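Dihydrodipicolinate synthase (Agrobacterium tumefaciens, PDB 3B4U) probably catalyses the condensation of pyruvate with aspartate semialdehyde, a Schiff-base aldolase reaction that begins the diaminopimelate route to lysine. Local coordinates at residues D24-H29 and V41-T46; R56-I61 and I75-L80; A249-V254 and S264-P269. All blocks are in the same frame, centred on the assembly; numbering follows the deposited sequence.

Contact 1: D24-H29 and V41-T46; sequences DAMIAH and VTLFGT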
ATOM      1  N   ASP B  24       4.769 -22.891 -13.429  1.00  9.95           N
ATOM      2  CA  ASP B  24       5.352 -24.215 -13.246  1.00 10.47           C
ATOM      3  C   ASP B  24       6.597 -24.153 -12.384  1.00  9.19           C
ATOM      4  O   ASP B  24       6.769 -25.020 -11.520  1.00  9.87           O
ATOM      5  CB  ASP B  24       5.683 -24.880 -14.602  1.00 13.16           C
ATOM      6  CG  ASP B  24       4.450 -25.219 -15.429  1.00 17.17           C
ATOM      7  OD1 ASP B  24       3.321 -25.227 -14.901  1.00 20.04           O
ATOM      8  OD2 ASP B  24       4.648 -25.522 -16.627  1.00 24.80           O
ATOM      9  N   ALA B  25       7.451 -23.175 -12.622  1.00  9.24           N
ATOM     10  CA  ALA B  25       8.664 -23.014 -11.808  1.00  9.09           C
ATOM     11  C   ALA B  25       8.309 -22.707 -10.361  1.00  8.51           C
ATOM     12  O   ALA B  25       8.973 -23.200  -9.428  1.00  8.38           O
ATOM     13  CB  ALA B  25       9.549 -21.900 -12.356  1.00  9.68           C
ATOM     14  N   MET B  26       7.231 -21.944 -10.159  1.00  6.80           N
ATOM     15  CA  MET B  26       6.821 -21.573  -8.813  1.00  6.83           C
ATOM     16  C   MET B  26       6.348 -22.779  -8.028  1.00  6.71           C
ATOM     17  O   MET B  26       6.717 -22.973  -6.866  1.00  7.12           O
ATOM     18  CB  MET B  26       5.749 -20.500  -8.902  1.00  6.31           C
ATOM     19  CG  MET B  26       5.430 -19.857  -7.585  1.00  6.81           C
ATOM     20  SD  MET B  26       4.143 -18.439  -7.865  1.00  2.76           S
ATOM     21  CE  MET B  26       3.871 -17.917  -6.027  1.00  8.29           C
ATOM     22  N   ILE B  27       5.532 -23.601  -8.684  1.00  7.17           N
ATOM     23  CA  ILE B  27       5.019 -24.804  -8.056  1.00  7.62           C
ATOM     24  C   ILE B  27       6.157 -25.784  -7.769  1.00  7.65           C
ATOM     25  O   ILE B  27       6.207 -26.400  -6.725  1.00  7.65           O
ATOM     26  CB  ILE B  27       3.909 -25.434  -8.922  1.00  7.89           C
ATOM     27  CG1 ILE B  27       2.679 -24.531  -8.855  1.00  8.72           C
ATOM     28  CG2 ILE B  27       3.589 -26.831  -8.494  1.00  9.34           C
ATOM     29  CD1 ILE B  27       1.600 -24.798  -9.889  1.00 10.32           C
ATOM     30  N   ALA B  28       7.073 -25.941  -8.714  1.00  7.56           N
ATOM     31  CA  ALA B  28       8.219 -26.842  -8.507  1.00  8.49           C
ATOM     32  C   ALA B  28       9.100 -26.378  -7.330  1.00  7.78           C
ATOM     33  O   ALA B  28       9.571 -27.196  -6.537  1.00  7.85           O
ATOM     34  CB  ALA B  28       9.040 -26.967  -9.811  1.00  9.18           C
ATOM     35  N   HIS B  29       9.266 -25.074  -7.212  1.00  7.16           N
ATOM     36  CA  HIS B  29      10.005 -24.511  -6.093  1.00  7.26           C
ATOM     37  C   HIS B  29       9.279 -24.766  -4.777  1.00  6.91           C
ATOM     38  O   HIS B  29       9.901 -25.168  -3.795  1.00  7.40           O
ATOM     39  CB  HIS B  29      10.276 -23.028  -6.348  1.00  7.30           C
ATOM     40  CG  HIS B  29      11.003 -22.363  -5.248  1.00  6.92           C
ATOM     41  ND1 HIS B  29      12.251 -22.764  -4.834  1.00  7.19           N
ATOM     42  CD2 HIS B  29      10.638 -21.308  -4.485  1.00  6.77           C
ATOM     43  CE1 HIS B  29      12.618 -21.967  -3.840  1.00  6.42           C
ATOM     44  NE2 HIS B  29      11.664 -21.074  -3.600  1.00  7.10           N
ATOM     45  N   VAL B  41       4.002 -23.508   2.583  1.00  5.95           N
ATOM     46  CA  VAL B  41       4.550 -22.395   1.842  1.00  5.75           C
ATOM     47  C   VAL B  41       3.610 -21.223   1.938  1.00  5.61           C
ATOM     48  O   VAL B  41       2.391 -21.370   1.853  1.00  6.34           O
ATOM     49  CB  VAL B  41       4.839 -22.801   0.355  1.00  6.29           C
ATOM     50  CG1 VAL B  41       5.938 -23.863   0.261  1.00  7.83           C
ATOM     51  CG2 VAL B  41       3.572 -23.272  -0.400  1.00  8.05           C
ATOM     52  N   THR B  42       4.198 -20.048   2.086  1.00  5.38           N
ATOM     53  CA  THR B  42       3.446 -18.792   2.151  1.00  5.65           C
ATOM     54  C   THR B  42       3.618 -18.109   0.799  1.00  5.29           C
ATOM     55  O   THR B  42       4.728 -17.785   0.383  1.00  6.07           O
ATOM     56  CB  THR B  42       3.939 -17.886   3.270  1.00  5.49           C
ATOM     57  OG1 THR B  42       3.684 -18.522   4.514  1.00  6.00           O
ATOM     58  CG2 THR B  42       3.230 -16.563   3.259  1.00  6.67           C
ATOM     59  N   LEU B  43       2.502 -17.940   0.103  1.00  5.12           N
ATOM     60  CA  LEU B  43       2.474 -17.266  -1.188  1.00  5.27           C
ATOM     61  C   LEU B  43       2.120 -15.813  -1.023  1.00  4.95           C
ATOM     62  O   LEU B  43       1.298 -15.475  -0.175  1.00  5.72           O
ATOM     63  CB  LEU B  43       1.402 -17.920  -2.081  1.00  5.62           C
ATOM     64  CG  LEU B  43       1.490 -19.428  -2.226  1.00  6.76           C
ATOM     65  CD1 LEU B  43       0.449 -19.892  -3.242  1.00  8.64           C
ATOM     66  CD2 LEU B  43       2.902 -19.930  -2.542  1.00  8.11           C
ATOM     67  N   PHE B  44       2.716 -14.940  -1.825  1.00  5.24           N
ATOM     68  CA  PHE B  44       2.307 -13.545  -1.882  1.00  5.93           C
ATOM     69  C   PHE B  44       2.666 -12.805  -0.603  1.00  6.04           C
ATOM     70  O   PHE B  44       2.001 -11.823  -0.257  1.00  6.36           O
ATOM     71  CB  PHE B  44       0.794 -13.346  -2.224  1.00  6.15           C
ATOM     72  CG  PHE B  44       0.214 -14.383  -3.152  1.00  6.38           C
ATOM     73  CD1 PHE B  44       0.735 -14.618  -4.401  1.00  7.47           C
ATOM     74  CD2 PHE B  44      -0.926 -15.082  -2.762  1.00  7.13           C
ATOM     75  CE1 PHE B  44       0.176 -15.567  -5.215  1.00  7.96           C
ATOM     76  CE2 PHE B  44      -1.488 -16.028  -3.631  1.00  7.24           C
ATOM     77  CZ  PHE B  44      -0.927 -16.253  -4.824  1.00  8.01           C
ATOM     78  N   GLY B  45       3.713 -13.227   0.107  1.00  5.59           N
ATOM     79  CA  GLY B  45       4.243 -12.418   1.199  1.00  6.54           C
ATOM     80  C   GLY B  45       5.243 -11.409   0.668  1.00  6.13           C
ATOM     81  O   GLY B  45       5.408 -11.236  -0.539  1.00  6.41           O
ATOM     82  N   THR B  46       5.973 -10.780   1.577  1.00  6.44           N
ATOM     83  CA  THR B  46       6.949  -9.775   1.206  1.00  6.62           C
ATOM     84  C   THR B  46       8.018 -10.363   0.275  1.00  6.64           C
ATOM     85  O   THR B  46       8.331  -9.789  -0.767  1.00  6.86           O
ATOM     86  CB  THR B  46       7.563  -9.178   2.466  1.00  7.04           C
ATOM     87  OG1 THR B  46       6.526  -8.600   3.279  1.00  7.09           O
ATOM     88  CG2 THR B  46       8.604  -8.114   2.152  1.00  8.36           C
TER
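Met26 reaches from helix 23-35 to Leu43 at the end of strand 40-43 and Phe44 just after it, closing the second half of a beta-alpha-beta unit in a TIM barrel. Helix and strand stay well separated, the CA atoms of Met26 and Leu43 being 9.8 Å apart, and a single extended side chain spans the gap. Its CB leaves the helix toward the strand, and CG stands anti to the backbone N (chi1 -169°). CB, CG and SD act mainly as a spacer here: chi2 and chi3 are also close to 180°, and SD is still 5.7 Å from Leu43 CD2. The terminal methyl does the touching. Met26 CE meets Leu43 CD2 at 4.1 Å, the two side chains running at a slant to one another, and it approaches Phe44 CE1 obliquely at 4.5 Å. No hydrogen bond crosses the contact; it is apolar packing throughout, extended by Pro14 against Met26 and by Phe65 of helix 57-67 against Leu43. Just beyond, Thr46 hydrogen-bonds Tyr139 of its own chain and Tyr109 of the second subunit, consistent with the threonine-tyrosine triad known in dihydrodipicolinate synthases. Just past the strand, Phe44 takes a left-handed backbone conformation, with a chi1 of -33° that is far from a staggered position. In this conformation Leu43 CB sits 3.6 Å above the ring plane, over the centre.

Contact 2: R56-I61 and I75-L80; sequences RERQAI and IVTGVL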
ATOM      1  N   ARG B  56      -5.950 -10.427  -9.905  1.00  6.51           N
ATOM      2  CA  ARG B  56      -6.317 -11.557 -10.745  1.00  6.23           C
ATOM      3  C   ARG B  56      -5.197 -12.582 -10.804  1.00  6.20           C
ATOM      4  O   ARG B  56      -5.455 -13.788 -10.718  1.00  6.85           O
ATOM      5  CB  ARG B  56      -6.707 -11.092 -12.160  1.00  7.02           C
ATOM      6  CG  ARG B  56      -7.952 -10.252 -12.179  1.00  8.14           C
ATOM      7  CD  ARG B  56      -8.334  -9.813 -13.565  1.00  8.63           C
ATOM      8  NE  ARG B  56      -7.423  -8.850 -14.170  1.00  8.19           N
ATOM      9  CZ  ARG B  56      -6.699  -9.086 -15.256  1.00  8.67           C
ATOM     10  NH1 ARG B  56      -6.621 -10.296 -15.811  1.00  9.48           N
ATOM     11  NH2 ARG B  56      -6.040  -8.090 -15.797  1.00  8.67           N
ATOM     12  N   GLU B  57      -3.937 -12.129 -10.880  1.00  6.23           N
ATOM     13  CA  GLU B  57      -2.831 -13.055 -10.892  1.00  6.56           C
ATOM     14  C   GLU B  57      -2.824 -13.975  -9.680  1.00  6.42           C
ATOM     15  O   GLU B  57      -2.597 -15.182  -9.805  1.00  6.56           O
ATOM     16  CB  GLU B  57      -1.503 -12.304 -10.941  1.00  6.85           C
ATOM     17  CG  GLU B  57      -1.166 -11.695 -12.257  1.00  7.49           C
ATOM     18  CD  GLU B  57       0.145 -10.988 -12.244  1.00  8.83           C
ATOM     19  OE1 GLU B  57       0.472 -10.307 -11.248  1.00  9.64           O
ATOM     20  OE2 GLU B  57       0.873 -11.090 -13.251  1.00 12.48           O
ATOM     21  N   ARG B  58      -3.103 -13.435  -8.501  1.00  5.68           N
ATOM     22  CA  ARG B  58      -3.051 -14.274  -7.308  1.00  6.35           C
ATOM     23  C   ARG B  58      -4.122 -15.360  -7.348  1.00  6.18           C
ATOM     24  O   ARG B  58      -3.918 -16.433  -6.795  1.00  7.01           O
ATOM     25  CB  ARG B  58      -3.144 -13.420  -6.056  1.00  7.66           C
ATOM     26  CG  ARG B  58      -4.417 -12.685  -5.826  1.00  7.39           C
ATOM     27  CD  ARG B  58      -4.315 -11.816  -4.573  1.00  7.39           C
ATOM     28  NE  ARG B  58      -4.405 -12.612  -3.342  1.00  7.54           N
ATOM     29  CZ  ARG B  58      -3.534 -12.579  -2.340  1.00  6.59           C
ATOM     30  NH1 ARG B  58      -2.418 -11.869  -2.363  1.00  6.90           N
ATOM     31  NH2 ARG B  58      -3.783 -13.324  -1.286  1.00  6.97           N
ATOM     32  N   GLN B  59      -5.273 -15.048  -7.948  1.00  6.61           N
ATOM     33  CA  GLN B  59      -6.344 -16.038  -8.082  1.00  6.92           C
ATOM     34  C   GLN B  59      -5.933 -17.161  -9.016  1.00  6.26           C
ATOM     35  O   GLN B  59      -6.170 -18.328  -8.737  1.00  6.89           O
ATOM     36  CB  GLN B  59      -7.630 -15.345  -8.540  1.00  6.94           C
ATOM     37  CG  GLN B  59      -8.141 -14.318  -7.532  1.00  8.05           C
ATOM     38  CD  GLN B  59      -9.299 -13.477  -8.031  1.00  8.00           C
ATOM     39  OE1 GLN B  59      -9.351 -13.052  -9.178  1.00  9.02           O
ATOM     40  NE2 GLN B  59     -10.188 -13.177  -7.131  1.00 11.20           N
ATOM     41  N   ALA B  60      -5.303 -16.815 -10.125  1.00  6.04           N
ATOM     42  CA  ALA B  60      -4.798 -17.797 -11.067  1.00  6.52           C
ATOM     43  C   ALA B  60      -3.726 -18.669 -10.413  1.00  5.94           C
ATOM     44  O   ALA B  60      -3.710 -19.874 -10.584  1.00  6.53           O
ATOM     45  CB  ALA B  60      -4.264 -17.102 -12.314  1.00  7.08           C
ATOM     46  N   ILE B  61      -2.815 -18.055  -9.662  1.00  5.89           N
ATOM     47  CA  ILE B  61      -1.737 -18.779  -9.024  1.00  6.12           C
ATOM     48  C   ILE B  61      -2.276 -19.748  -7.982  1.00  6.54           C
ATOM     49  O   ILE B  61      -1.898 -20.926  -7.961  1.00  6.30           O
ATOM     50  CB  ILE B  61      -0.719 -17.796  -8.430  1.00  5.98           C
ATOM     51  CG1 ILE B  61       0.024 -17.057  -9.552  1.00  6.62           C
ATOM     52  CG2 ILE B  61       0.281 -18.530  -7.529  1.00  7.28           C
ATOM     53  CD1 ILE B  61       0.727 -15.781  -9.087  1.00  8.05           C
ATOM     54  N   ILE B  75      -0.699 -24.337   2.366  1.00  6.67           N
ATOM     55  CA  ILE B  75      -0.573 -23.034   1.728  1.00  6.46           C
ATOM     56  C   ILE B  75      -1.065 -21.963   2.678  1.00  6.04           C
ATOM     57  O   ILE B  75      -2.154 -22.041   3.239  1.00  6.98           O
ATOM     58  CB  ILE B  75      -1.396 -22.967   0.429  1.00  6.80           C
ATOM     59  CG1 ILE B  75      -0.912 -24.019  -0.557  1.00  7.39           C
ATOM     60  CG2 ILE B  75      -1.319 -21.570  -0.198  1.00  8.40           C
ATOM     61  CD1 ILE B  75      -1.777 -24.153  -1.806  1.00  9.07           C
ATOM     62  N   VAL B  76      -0.239 -20.941   2.870  1.00  5.75           N
ATOM     63  CA  VAL B  76      -0.589 -19.698   3.563  1.00  5.86           C
ATOM     64  C   VAL B  76      -0.608 -18.610   2.500  1.00  5.46           C
ATOM     65  O   VAL B  76       0.257 -18.604   1.625  1.00  6.16           O
ATOM     66  CB  VAL B  76       0.457 -19.378   4.653  1.00  5.72           C
ATOM     67  CG1 VAL B  76       0.208 -18.038   5.328  1.00  6.64           C
ATOM     68  CG2 VAL B  76       0.518 -20.518   5.682  1.00  7.05           C
ATOM     69  N   THR B  77      -1.579 -17.693   2.528  1.00  5.58           N
ATOM     70  CA  THR B  77      -1.597 -16.593   1.577  1.00  5.19           C
ATOM     71  C   THR B  77      -1.399 -15.263   2.264  1.00  5.15           C
ATOM     72  O   THR B  77      -2.161 -14.902   3.177  1.00  5.86           O
ATOM     73  CB  THR B  77      -2.893 -16.570   0.764  1.00  6.44           C
ATOM     74  OG1 THR B  77      -4.010 -16.433   1.630  1.00  7.89           O
ATOM     75  CG2 THR B  77      -3.064 -17.834  -0.031  1.00  7.80           C
ATOM     76  N   GLY B  78      -0.439 -14.481   1.792  1.00  5.13           N
ATOM     77  CA  GLY B  78      -0.282 -13.103   2.225  1.00  5.44           C
ATOM     78  C   GLY B  78      -1.345 -12.209   1.643  1.00  4.96           C
ATOM     79  O   GLY B  78      -1.719 -12.355   0.484  1.00  5.89           O
ATOM     80  N   VAL B  79      -1.832 -11.295   2.463  1.00  4.99           N
ATOM     81  CA  VAL B  79      -2.812 -10.269   2.087  1.00  5.10           C
ATOM     82  C   VAL B  79      -2.225  -8.961   2.583  1.00  4.79           C
ATOM     83  O   VAL B  79      -2.014  -8.778   3.766  1.00  5.38           O
ATOM     84  CB  VAL B  79      -4.206 -10.564   2.691  1.00  5.39           C
ATOM     85  CG1 VAL B  79      -5.163  -9.420   2.401  1.00  6.75           C
ATOM     86  CG2 VAL B  79      -4.776 -11.870   2.081  1.00  6.52           C
ATOM     87  N   LEU B  80      -1.924  -8.081   1.637  1.00  5.53           N
ATOM     88  CA  LEU B  80      -1.075  -6.903   1.802  1.00  5.87           C
ATOM     89  C   LEU B  80      -1.731  -5.674   1.241  1.00  6.53           C
ATOM     90  O   LEU B  80      -1.104  -4.867   0.590  1.00  8.92           O
ATOM     91  CB  LEU B  80       0.282  -7.130   1.129  1.00  6.42           C
ATOM     92  CG  LEU B  80       1.059  -8.403   1.477  1.00  6.49           C
ATOM     93  CD1 LEU B  80       2.372  -8.467   0.678  1.00  7.78           C
ATOM     94  CD2 LEU B  80       1.357  -8.507   2.987  1.00  7.22           C
TER
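Arg58 reaches from helix 57-67 to the backbone of Gly78 in strand 75-79, and its two-nitrogen grip carries this helix-on-strand contact in the TIM barrel. Two hydrogen bonds converge on Gly78 O, one of 3.0 Å from Arg58 NH1 and one of 2.9 Å from Arg58 NH2. The acceptor lies at the guanidinium edge, close to its plane, so the group presents its end and not its face. NH1 arrives nearly in line with the carbonyl bond (163°), whereas NH2 is tilted out of the carbonyl plane. Sharing one acceptor leaves neither hydrogen bond straight, yet the pair fixes the rotation of the guanidinium and satisfies a buried carbonyl that points out of the sheet toward the helix. Van der Waals contacts flank the bonds. Arg58 NH2 passes 3.9 Å from Thr77 CB and 3.8 Å from Val79 CG2, both met obliquely, and the Val79 side chain crosses the arginine at about a right angle. With chi1 at 65°, Arg58 CG stands between the backbone N and the carbonyl carbon, and a bend at chi3 completes the path. The axes of the short segments 57-61 and 75-79 run antiparallel, 11.5 Å apart at their closest, as expected for a beta-alpha-beta crossover; Phe44 after strand 40-43 and Gln90 of helix 84-96 also pack against Arg58, and Val79 rests on Ile102 of strand 101-104.

Contact 3: A249-V254 and S264-P269; sequences AVKVLV and SDVRAP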
ATOM      1  N   ALA B 249      18.132 -10.173  -3.244  1.00  8.38           N
ATOM      2  CA  ALA B 249      19.265 -10.989  -2.804  1.00  9.04           C
ATOM      3  C   ALA B 249      18.877 -12.420  -2.456  1.00  8.27           C
ATOM      4  O   ALA B 249      19.589 -13.358  -2.774  1.00  9.06           O
ATOM      5  CB  ALA B 249      19.995 -10.325  -1.642  1.00 10.31           C
ATOM      6  N   VAL B 250      17.720 -12.602  -1.823  1.00  8.42           N
ATOM      7  CA  VAL B 250      17.228 -13.939  -1.590  1.00  8.18           C
ATOM      8  C   VAL B 250      17.063 -14.697  -2.898  1.00  7.94           C
ATOM      9  O   VAL B 250      17.458 -15.859  -3.033  1.00  7.78           O
ATOM     10  CB  VAL B 250      15.873 -13.876  -0.826  1.00  8.11           C
ATOM     11  CG1 VAL B 250      15.159 -15.215  -0.868  1.00  8.80           C
ATOM     12  CG2 VAL B 250      16.101 -13.484   0.619  1.00  8.93           C
ATOM     13  N   LYS B 251      16.488 -14.026  -3.898  1.00  8.24           N
ATOM     14  CA  LYS B 251      16.316 -14.664  -5.203  1.00  8.85           C
ATOM     15  C   LYS B 251      17.641 -15.054  -5.862  1.00  8.52           C
ATOM     16  O   LYS B 251      17.750 -16.122  -6.462  1.00  8.71           O
ATOM     17  CB  LYS B 251      15.460 -13.779  -6.099  1.00  9.17           C
ATOM     18  CG  LYS B 251      13.985 -13.719  -5.663  1.00 10.30           C
ATOM     19  CD  LYS B 251      13.147 -12.805  -6.579  1.00 10.10           C
ATOM     20  CE  LYS B 251      12.199 -13.625  -7.429  1.00  8.69           C
ATOM     21  NZ  LYS B 251      11.373 -12.752  -8.293  1.00  7.75           N
ATOM     22  N   VAL B 252      18.657 -14.210  -5.705  1.00  9.07           N
ATOM     23  CA  VAL B 252      19.999 -14.557  -6.198  1.00  9.33           C
ATOM     24  C   VAL B 252      20.461 -15.884  -5.584  1.00  9.22           C
ATOM     25  O   VAL B 252      21.016 -16.718  -6.260  1.00  8.84           O
ATOM     26  CB  VAL B 252      21.012 -13.417  -5.861  1.00 10.27           C
ATOM     27  CG1 VAL B 252      22.452 -13.884  -6.000  1.00 11.11           C
ATOM     28  CG2 VAL B 252      20.797 -12.176  -6.701  1.00 12.92           C
ATOM     29  N   LEU B 253      20.202 -16.083  -4.299  1.00  7.99           N
ATOM     30  CA  LEU B 253      20.636 -17.309  -3.641  1.00  7.99           C
ATOM     31  C   LEU B 253      19.764 -18.515  -3.962  1.00  7.90           C
ATOM     32  O   LEU B 253      20.263 -19.632  -3.985  1.00  8.42           O
ATOM     33  CB  LEU B 253      20.830 -17.076  -2.142  1.00  8.67           C
ATOM     34  CG  LEU B 253      22.046 -16.173  -1.867  1.00  8.46           C
ATOM     35  CD1 LEU B 253      22.175 -15.905  -0.375  1.00 10.35           C
ATOM     36  CD2 LEU B 253      23.360 -16.798  -2.372  1.00  9.45           C
ATOM     37  N   VAL B 254      18.486 -18.317  -4.281  1.00  8.10           N
ATOM     38  CA  VAL B 254      17.701 -19.411  -4.856  1.00  8.26           C
ATOM     39  C   VAL B 254      18.349 -19.846  -6.172  1.00  8.52           C
ATOM     40  O   VAL B 254      18.571 -21.035  -6.382  1.00  8.87           O
ATOM     41  CB  VAL B 254      16.220 -19.042  -5.071  1.00  8.33           C
ATOM     42  CG1 VAL B 254      15.504 -20.221  -5.698  1.00  8.98           C
ATOM     43  CG2 VAL B 254      15.603 -18.674  -3.723  1.00  8.15           C
ATOM     44  N   SER B 264      16.535 -14.702 -11.035  1.00 16.24           N
ATOM     45  CA  SER B 264      17.225 -13.418 -11.162  1.00 17.22           C
ATOM     46  C   SER B 264      16.209 -12.291 -11.147  1.00 16.39           C
ATOM     47  O   SER B 264      16.269 -11.392 -10.255  1.00 18.12           O
ATOM     48  CB  SER B 264      18.180 -13.395 -12.384  1.00 18.73           C
ATOM     49  OG  SER B 264      17.550 -13.886 -13.553  1.00 25.03           O
ATOM     50  N   ASP B 265      15.252 -12.440 -12.052  1.00 13.23           N
ATOM     51  CA  ASP B 265      14.313 -11.397 -12.390  1.00 12.10           C
ATOM     52  C   ASP B 265      13.391 -11.042 -11.224  1.00  9.02           C
ATOM     53  O   ASP B 265      12.852 -11.919 -10.531  1.00  9.31           O
ATOM     54  CB  ASP B 265      13.475 -11.789 -13.618  1.00 13.89           C
ATOM     55  CG  ASP B 265      14.220 -11.618 -14.935  1.00 19.19           C
ATOM     56  OD1 ASP B 265      15.350 -11.109 -14.905  1.00 23.19           O
ATOM     57  OD2 ASP B 265      13.660 -12.034 -15.965  1.00 22.70           O
ATOM     58  N   VAL B 266      13.210  -9.743 -11.035  1.00  7.98           N
ATOM     59  CA  VAL B 266      12.274  -9.215 -10.070  1.00  7.91           C
ATOM     60  C   VAL B 266      11.311  -8.315 -10.785  1.00  6.87           C
ATOM     61  O   VAL B 266      11.573  -7.845 -11.896  1.00  8.83           O
ATOM     62  CB  VAL B 266      12.982  -8.422  -8.939  1.00  8.26           C
ATOM     63  CG1 VAL B 266      13.822  -9.377  -8.074  1.00 11.55           C
ATOM     64  CG2 VAL B 266      13.822  -7.266  -9.481  1.00 10.32           C
ATOM     65  N   ARG B 267      10.192  -8.037 -10.159  1.00  6.49           N
ATOM     66  CA  ARG B 267       9.202  -7.148 -10.721  1.00  7.11           C
ATOM     67  C   ARG B 267       9.418  -5.738 -10.213  1.00  6.14           C
ATOM     68  O   ARG B 267       9.727  -5.500  -9.047  1.00  6.56           O
ATOM     69  CB  ARG B 267       7.786  -7.642 -10.365  1.00  7.96           C
ATOM     70  CG  ARG B 267       6.629  -6.983 -10.995  1.00 10.86           C
ATOM     71  CD  ARG B 267       5.403  -7.893 -10.909  1.00 10.90           C
ATOM     72  NE  ARG B 267       5.192  -8.929 -11.933  1.00 10.87           N
ATOM     73  CZ  ARG B 267       4.049  -9.649 -11.998  1.00  8.62           C
ATOM     74  NH1 ARG B 267       3.135  -9.486 -11.063  1.00  7.58           N
ATOM     75  NH2 ARG B 267       3.802 -10.539 -12.955  1.00  9.79           N
ATOM     76  N   ALA B 268       9.242  -4.764 -11.093  1.00  6.29           N
ATOM     77  CA  ALA B 268       9.256  -3.371 -10.697  1.00  6.70           C
ATOM     78  C   ALA B 268       8.241  -3.208  -9.556  1.00  6.73           C
ATOM     79  O   ALA B 268       7.190  -3.823  -9.575  1.00  7.23           O
ATOM     80  CB  ALA B 268       8.871  -2.495 -11.902  1.00  7.97           C
ATOM     81  N   PRO B 269       8.540  -2.358  -8.563  1.00  6.84           N
ATOM     82  CA  PRO B 269       9.621  -1.385  -8.518  1.00  7.30           C
ATOM     83  C   PRO B 269      10.970  -1.856  -7.979  1.00  7.00           C
ATOM     84  O   PRO B 269      11.878  -1.035  -7.815  1.00  7.80           O
ATOM     85  CB  PRO B 269       9.026  -0.344  -7.584  1.00  8.45           C
ATOM     86  CG  PRO B 269       8.282  -1.180  -6.604  1.00  8.26           C
ATOM     87  CD  PRO B 269       7.641  -2.226  -7.406  1.00  7.27           C
TER
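Lys251 and the extended chain at Asp265 and Val266 meet through one hydrogen bond and one small apolar contact. Lys251 NZ donates to Asp265 O at 2.8 Å, lying in the carbonyl plane with a C=O...N angle of 152°. The methylene next to the amine follows closely, Lys251 CE being 3.6 Å from Asp265 O. One step further back, Lys251 CD packs on Val266 CG1 at 3.8 Å, where the two side chains meet at a slant. The lysine is thus used along its length: its carbon chain lies against the valine methyl while its tip holds the backbone. A bend at chi3, whose value of 109° is far from a staggered one, swings NZ over to the carbonyl.

The ammonium has stronger company outside the two segments, for Lys251 NZ also forms a salt bridge with Glu49 OE2 and a hydrogen bond to Thr13 O. Three acceptors round a buried amine should stabilise its positive charge. Glu49 serves both sides, because its OE1 accepts from Arg267 N, so the carboxylate positions the lysine and the extended chain together. Further out, Arg267 is tied by its guanidinium to Ser52 and Gly19, and the chain then reaches Pro269 through a cis peptide bond and packs on Pro107 of the second subunit.

Helix 246-258, which carries Lys251, lies on helix 275-289 through Val252 and Leu253 against Ile281. Both belong to the C-terminal helices that follow the TIM barrel, as in other dihydrodipicolinate synthases. The segment 264-269 is part of the connection between them, and the contact ties these helices to the loops that follow barrel strands 6-10 and 40-43.

How the contacts relate
Contacts 1 and 2 lie in the buried layer between barrel strands and their helices, in successive beta-alpha-beta units; contact 3 is partly buried and farther from the centre, joining a late helix to a loop. Strands 40-43 and 75-79 are neighbours in the sheet, joined by probable hydrogen bonds of Leu43 N to Val76 O and of Leu43 O to Gly78 N. Contact 1 is wholly apolar, whereas contacts 2 and 3 each send a cationic side chain to a backbone carbonyl. A salt bridge from Glu57 OE1 to Arg267 NH1 (2.8 Å) ties contact 2 to contact 3, and His29 packs on Val254 between contacts 1 and 3.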